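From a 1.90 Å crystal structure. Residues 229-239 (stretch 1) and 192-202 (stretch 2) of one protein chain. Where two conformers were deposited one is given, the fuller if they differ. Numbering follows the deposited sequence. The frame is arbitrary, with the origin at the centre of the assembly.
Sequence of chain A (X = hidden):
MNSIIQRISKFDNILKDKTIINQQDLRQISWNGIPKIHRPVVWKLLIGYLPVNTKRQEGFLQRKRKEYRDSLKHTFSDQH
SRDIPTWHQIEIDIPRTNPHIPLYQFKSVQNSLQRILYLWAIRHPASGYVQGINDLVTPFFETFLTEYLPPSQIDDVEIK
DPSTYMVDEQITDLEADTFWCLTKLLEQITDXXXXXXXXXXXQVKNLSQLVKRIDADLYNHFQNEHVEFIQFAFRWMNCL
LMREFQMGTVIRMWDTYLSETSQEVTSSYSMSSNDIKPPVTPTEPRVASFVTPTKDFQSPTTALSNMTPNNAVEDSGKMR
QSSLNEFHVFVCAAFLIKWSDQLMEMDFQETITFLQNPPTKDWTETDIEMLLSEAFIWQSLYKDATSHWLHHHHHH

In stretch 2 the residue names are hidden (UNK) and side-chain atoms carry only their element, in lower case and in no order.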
# COMPACT_ATOMS: atom_id res chain seq x y z
N PHE A 229 -4.33 19.74 -11.36
CA PHE A 229 -4.27 18.35 -10.92
C PHE A 229 -3.54 18.15 -9.60
O PHE A 229 -3.93 17.32 -8.79
CB PHE A 229 -3.66 17.48 -12.02
CG PHE A 229 -4.63 17.13 -13.12
CD1 PHE A 229 -5.00 18.09 -14.06
CD2 PHE A 229 -5.20 15.86 -13.19
CE1 PHE A 229 -5.93 17.78 -15.06
CE2 PHE A 229 -6.13 15.55 -14.18
CZ PHE A 229 -6.50 16.51 -15.12
N ILE A 230 -2.49 18.93 -9.37
CA ILE A 230 -1.72 18.81 -8.14
C ILE A 230 -2.60 19.04 -6.89
O ILE A 230 -2.37 18.43 -5.85
CB ILE A 230 -0.53 19.80 -8.11
CG1 ILE A 230 0.43 19.45 -6.98
CG2 ILE A 230 -1.04 21.22 -7.92
CD1 ILE A 230 1.21 18.17 -7.21
N GLN A 231 -3.61 19.89 -7.01
CA GLN A 231 -4.47 20.20 -5.87
C GLN A 231 -5.27 19.04 -5.30
O GLN A 231 -5.75 19.11 -4.17
CB GLN A 231 -5.40 21.36 -6.23
CG GLN A 231 -4.63 22.62 -6.56
CD GLN A 231 -5.52 23.73 -7.07
OE1 GLN A 231 -6.36 23.52 -7.94
NE2 GLN A 231 -5.33 24.93 -6.53
N PHE A 232 -5.41 17.96 -6.07
CA PHE A 232 -6.13 16.81 -5.55
C PHE A 232 -5.36 15.51 -5.80
O PHE A 232 -5.45 14.57 -5.02
CB PHE A 232 -7.54 16.73 -6.16
CG PHE A 232 -7.56 16.48 -7.65
CD1 PHE A 232 -7.41 15.20 -8.16
CD2 PHE A 232 -7.74 17.55 -8.54
CE1 PHE A 232 -7.43 14.97 -9.53
CE2 PHE A 232 -7.76 17.33 -9.91
CZ PHE A 232 -7.61 16.04 -10.41
N ALA A 233 -4.58 15.49 -6.87
CA ALA A 233 -3.82 14.30 -7.25
C ALA A 233 -2.52 14.06 -6.50
O ALA A 233 -2.00 12.94 -6.51
CB ALA A 233 -3.56 14.31 -8.75
N PHE A 234 -1.96 15.09 -5.87
CA PHE A 234 -0.71 14.84 -5.16
C PHE A 234 -0.95 13.76 -4.10
O PHE A 234 -0.18 12.82 -3.97
CB PHE A 234 -0.17 16.09 -4.47
CG PHE A 234 1.09 15.83 -3.69
CD1 PHE A 234 2.31 15.72 -4.35
CD2 PHE A 234 1.05 15.60 -2.32
CE1 PHE A 234 3.47 15.37 -3.65
CE2 PHE A 234 2.20 15.25 -1.61
CZ PHE A 234 3.41 15.14 -2.28
N ARG A 235 -2.04 13.91 -3.35
CA ARG A 235 -2.35 12.94 -2.31
C ARG A 235 -2.65 11.57 -2.91
O ARG A 235 -2.27 10.54 -2.35
CB ARG A 235 -3.54 13.42 -1.47
CG ARG A 235 -3.69 12.69 -0.14
CD ARG A 235 -4.86 13.24 0.67
NE ARG A 235 -6.15 12.96 0.06
CZ ARG A 235 -7.32 13.37 0.54
NH1 ARG A 235 -7.36 14.09 1.65
NH2 ARG A 235 -8.44 13.05 -0.08
N TRP A 236 -3.34 11.56 -4.05
CA TRP A 236 -3.67 10.30 -4.73
C TRP A 236 -2.37 9.55 -5.04
O TRP A 236 -2.27 8.34 -4.85
CB TRP A 236 -4.40 10.56 -6.04
CG TRP A 236 -5.82 11.07 -5.91
CD1 TRP A 236 -6.42 11.54 -4.78
CD2 TRP A 236 -6.78 11.18 -6.96
NE1 TRP A 236 -7.72 11.93 -5.07
CE2 TRP A 236 -7.95 11.72 -6.40
CE3 TRP A 236 -6.75 10.86 -8.33
CZ2 TRP A 236 -9.10 11.96 -7.17
CZ3 TRP A 236 -7.89 11.10 -9.08
CH2 TRP A 236 -9.05 11.64 -8.50
N MSE A 237 -1.39 10.28 -5.55
CA MSE A 237 -0.11 9.68 -5.91
C MSE A 237 0.77 9.36 -4.71
O MSE A 237 1.31 8.26 -4.60
CB MSE A 237 0.65 10.60 -6.86
CG MSE A 237 0.78 10.05 -8.26
SE MSE A 237 -0.91 9.54 -9.02
CE MSE A 237 -1.27 11.11 -10.08
N ASN A 238 0.89 10.33 -3.80
CA ASN A 238 1.73 10.19 -2.62
C ASN A 238 1.36 9.02 -1.71
O ASN A 238 2.23 8.35 -1.16
CB ASN A 238 1.71 11.50 -1.82
CG ASN A 238 2.86 11.60 -0.82
OD1 ASN A 238 4.02 11.38 -1.17
ND2 ASN A 238 2.54 11.93 0.42
N CYS A 239 0.06 8.76 -1.56
CA CYS A 239 -0.40 7.67 -0.70
C CYS A 239 -1.06 6.53 -1.47
O CYS A 239 -1.78 5.72 -0.90
CB CYS A 239 -1.39 8.22 0.34
SG CYS A 239 -0.84 9.73 1.18
N UNK A 192 9.76 8.74 -6.13
CA UNK A 192 8.51 9.36 -5.67
C UNK A 192 8.77 9.99 -4.31
O UNK A 192 8.10 10.95 -3.91
c UNK A 192 6.72 7.94 -6.81
n UNK A 192 7.35 8.30 -7.92
c UNK A 192 7.39 8.33 -5.50
o UNK A 192 5.65 7.32 -6.82
N UNK A 193 9.77 9.47 -3.60
CA UNK A 193 10.05 9.98 -2.26
C UNK A 193 11.39 10.66 -1.99
O UNK A 193 11.65 11.06 -0.86
c UNK A 193 6.79 6.75 -2.24
c UNK A 193 9.81 8.87 -1.24
c UNK A 193 8.39 8.33 -1.33
o UNK A 193 4.44 7.14 -1.96
c UNK A 193 8.11 7.17 -2.04
c UNK A 193 5.75 7.51 -1.72
c UNK A 193 6.01 8.65 -1.00
c UNK A 193 7.33 9.06 -0.80
N UNK A 194 12.24 10.81 -3.00
CA UNK A 194 13.49 11.51 -2.73
C UNK A 194 13.12 12.99 -2.64
O UNK A 194 12.04 13.39 -3.07
c UNK A 194 14.54 11.26 -3.84
c UNK A 194 15.07 11.63 -6.31
c UNK A 194 14.05 11.78 -5.18
c UNK A 194 14.84 9.76 -3.92
N UNK A 195 14.01 13.79 -2.06
CA UNK A 195 13.77 15.22 -1.89
C UNK A 195 13.25 15.90 -3.15
O UNK A 195 13.85 15.80 -4.22
c UNK A 195 13.94 19.12 -0.17
n UNK A 195 15.06 19.51 -0.74
c UNK A 195 14.89 17.35 -1.06
n UNK A 195 13.81 17.82 -0.35
c UNK A 195 15.06 15.90 -1.41
c UNK A 195 15.68 18.42 -1.30
N UNK A 196 12.12 16.60 -3.01
CA UNK A 196 11.50 17.27 -4.14
C UNK A 196 10.46 16.38 -4.79
O UNK A 196 9.71 16.82 -5.67
N UNK A 197 10.42 15.12 -4.36
CA UNK A 197 9.48 14.13 -4.88
C UNK A 197 9.23 14.27 -6.38
O UNK A 197 8.08 14.40 -6.83
c UNK A 197 8.34 13.85 -2.63
o UNK A 197 6.51 14.64 -1.29
c UNK A 197 7.04 13.69 -1.87
c UNK A 197 8.16 14.21 -4.10
n UNK A 197 6.50 12.47 -1.88
N UNK A 198 10.31 14.24 -7.18
CA UNK A 198 10.19 14.36 -8.63
C UNK A 198 9.29 13.29 -9.23
O UNK A 198 8.61 13.52 -10.22
c UNK A 198 11.70 13.95 -6.79
c UNK A 198 11.64 14.25 -9.10
c UNK A 198 12.26 13.36 -8.06
N UNK A 199 9.27 12.11 -8.60
CA UNK A 199 8.44 11.03 -9.09
C UNK A 199 6.95 11.34 -9.02
O UNK A 199 6.20 10.96 -9.91
N UNK A 200 6.53 12.00 -7.95
CA UNK A 200 5.13 12.35 -7.79
C UNK A 200 4.73 13.44 -8.79
O UNK A 200 3.65 13.37 -9.39
c UNK A 200 3.35 13.28 -6.28
c UNK A 200 5.16 11.79 -5.32
c UNK A 200 4.82 12.87 -6.37
c UNK A 200 4.43 10.48 -5.51
N UNK A 201 5.58 14.45 -8.95
CA UNK A 201 5.29 15.53 -9.89
C UNK A 201 5.17 14.97 -11.30
O UNK A 201 4.33 15.42 -12.09
c UNK A 201 7.62 18.39 -8.56
c UNK A 201 5.13 18.15 -8.33
c UNK A 201 6.38 16.61 -9.84
c UNK A 201 6.45 17.41 -8.53
N UNK A 202 6.00 13.98 -11.63
CA UNK A 202 5.97 13.36 -12.95
C UNK A 202 4.67 12.56 -13.11
O UNK A 202 4.07 12.53 -14.18
c UNK A 202 7.17 12.43 -13.12
n UNK A 202 9.18 8.57 -11.85
c UNK A 202 9.31 9.63 -12.64
c UNK A 202 7.29 11.80 -14.50
c UNK A 202 8.53 10.92 -14.59
n UNK A 202 10.29 10.50 -12.42
n UNK A 202 8.47 9.80 -13.66
O HOH W 1 3.90 7.25 -4.51

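Position 192 carries two side-chain carbons, the second bearing one oxygen and one nitrogen, a short side chain ending in a carboxamide: Asn192. Its CA-to-CB bond points toward stretch 1, but no direct contact follows; instead the oxygen of water 1 lies 2.9 Å from Asn192 OD1 and 2.8 Å from Met237 O, donating to both and bridging the gap.

Position 193 has one carbon leading to a six-carbon ring that bears an oxygen, and that oxygen reaches the backbone near the end of the helix of stretch 1. It is Tyr193. The hydroxyl donates to Asn238 O, with Tyr193 OH to Asn238 O at 2.6 Å, and accepts from the same water, whose oxygen lies 2.6 Å from Tyr193 OH.

At position 194, four carbons fork at the first, with one arm two carbons long, and touch nothing on stretch 1: Ile194. Position 195 holds one carbon and a five-membered ring of three carbons and two nitrogens, also out of reach; this is His195. No side-chain atom exists at position 196, where phi is 93° and a CB would be jammed against the preceding carbonyl oxygen, so the residue is Gly196. These residues lie within a type II turn that runs from Ile194 to position 197.

At position 197 the CA-to-CB bond points toward stretch 1, and three carbons, the third carrying an oxygen and a nitrogen, bring that end against Phe234 and Asn238. This is Gln197, at the N-cap position. Its NE2 donates to Asn238 OD1 at 2.8 Å and to Asn192 O at 3.0 Å, while OE1 lies at the edge of the Phe234 ring, 3.3 Å from Phe234 CZ.

At position 198 three carbons close a ring onto the backbone nitrogen, giving Pro198, which opens the helix without touching stretch 1. Position 199 is bare; a CB there would fall 2.0 Å from Asn192 ND2, consistent with Gly199.

Position 200 shows four carbons forked at the first, one arm two carbons long, packed against Phe234, Met237 and Asn238. It is Ile200, whose CG2 lies 3.3 Å from Phe234 CD1 and 3.8 Å from Met237 CB.

Position 201 has four carbons forked at the second, and one of its end carbons meets Ile230: Leu201. Its CA-to-CB bond points away, yet Leu201 CD2 comes within 4.1 Å of Ile230 CD1. Position 202, three carbons, a nitrogen and a carbon with two more nitrogens, does not reach stretch 1; it is Arg202.

The contact thus combines apolar packing centred on Ile200 with polar ties from Tyr193 and Gln197, both ending on Asn238, one at its backbone and one at its side chain.

Stretch 2 (192-202) NYIHGQPGILR
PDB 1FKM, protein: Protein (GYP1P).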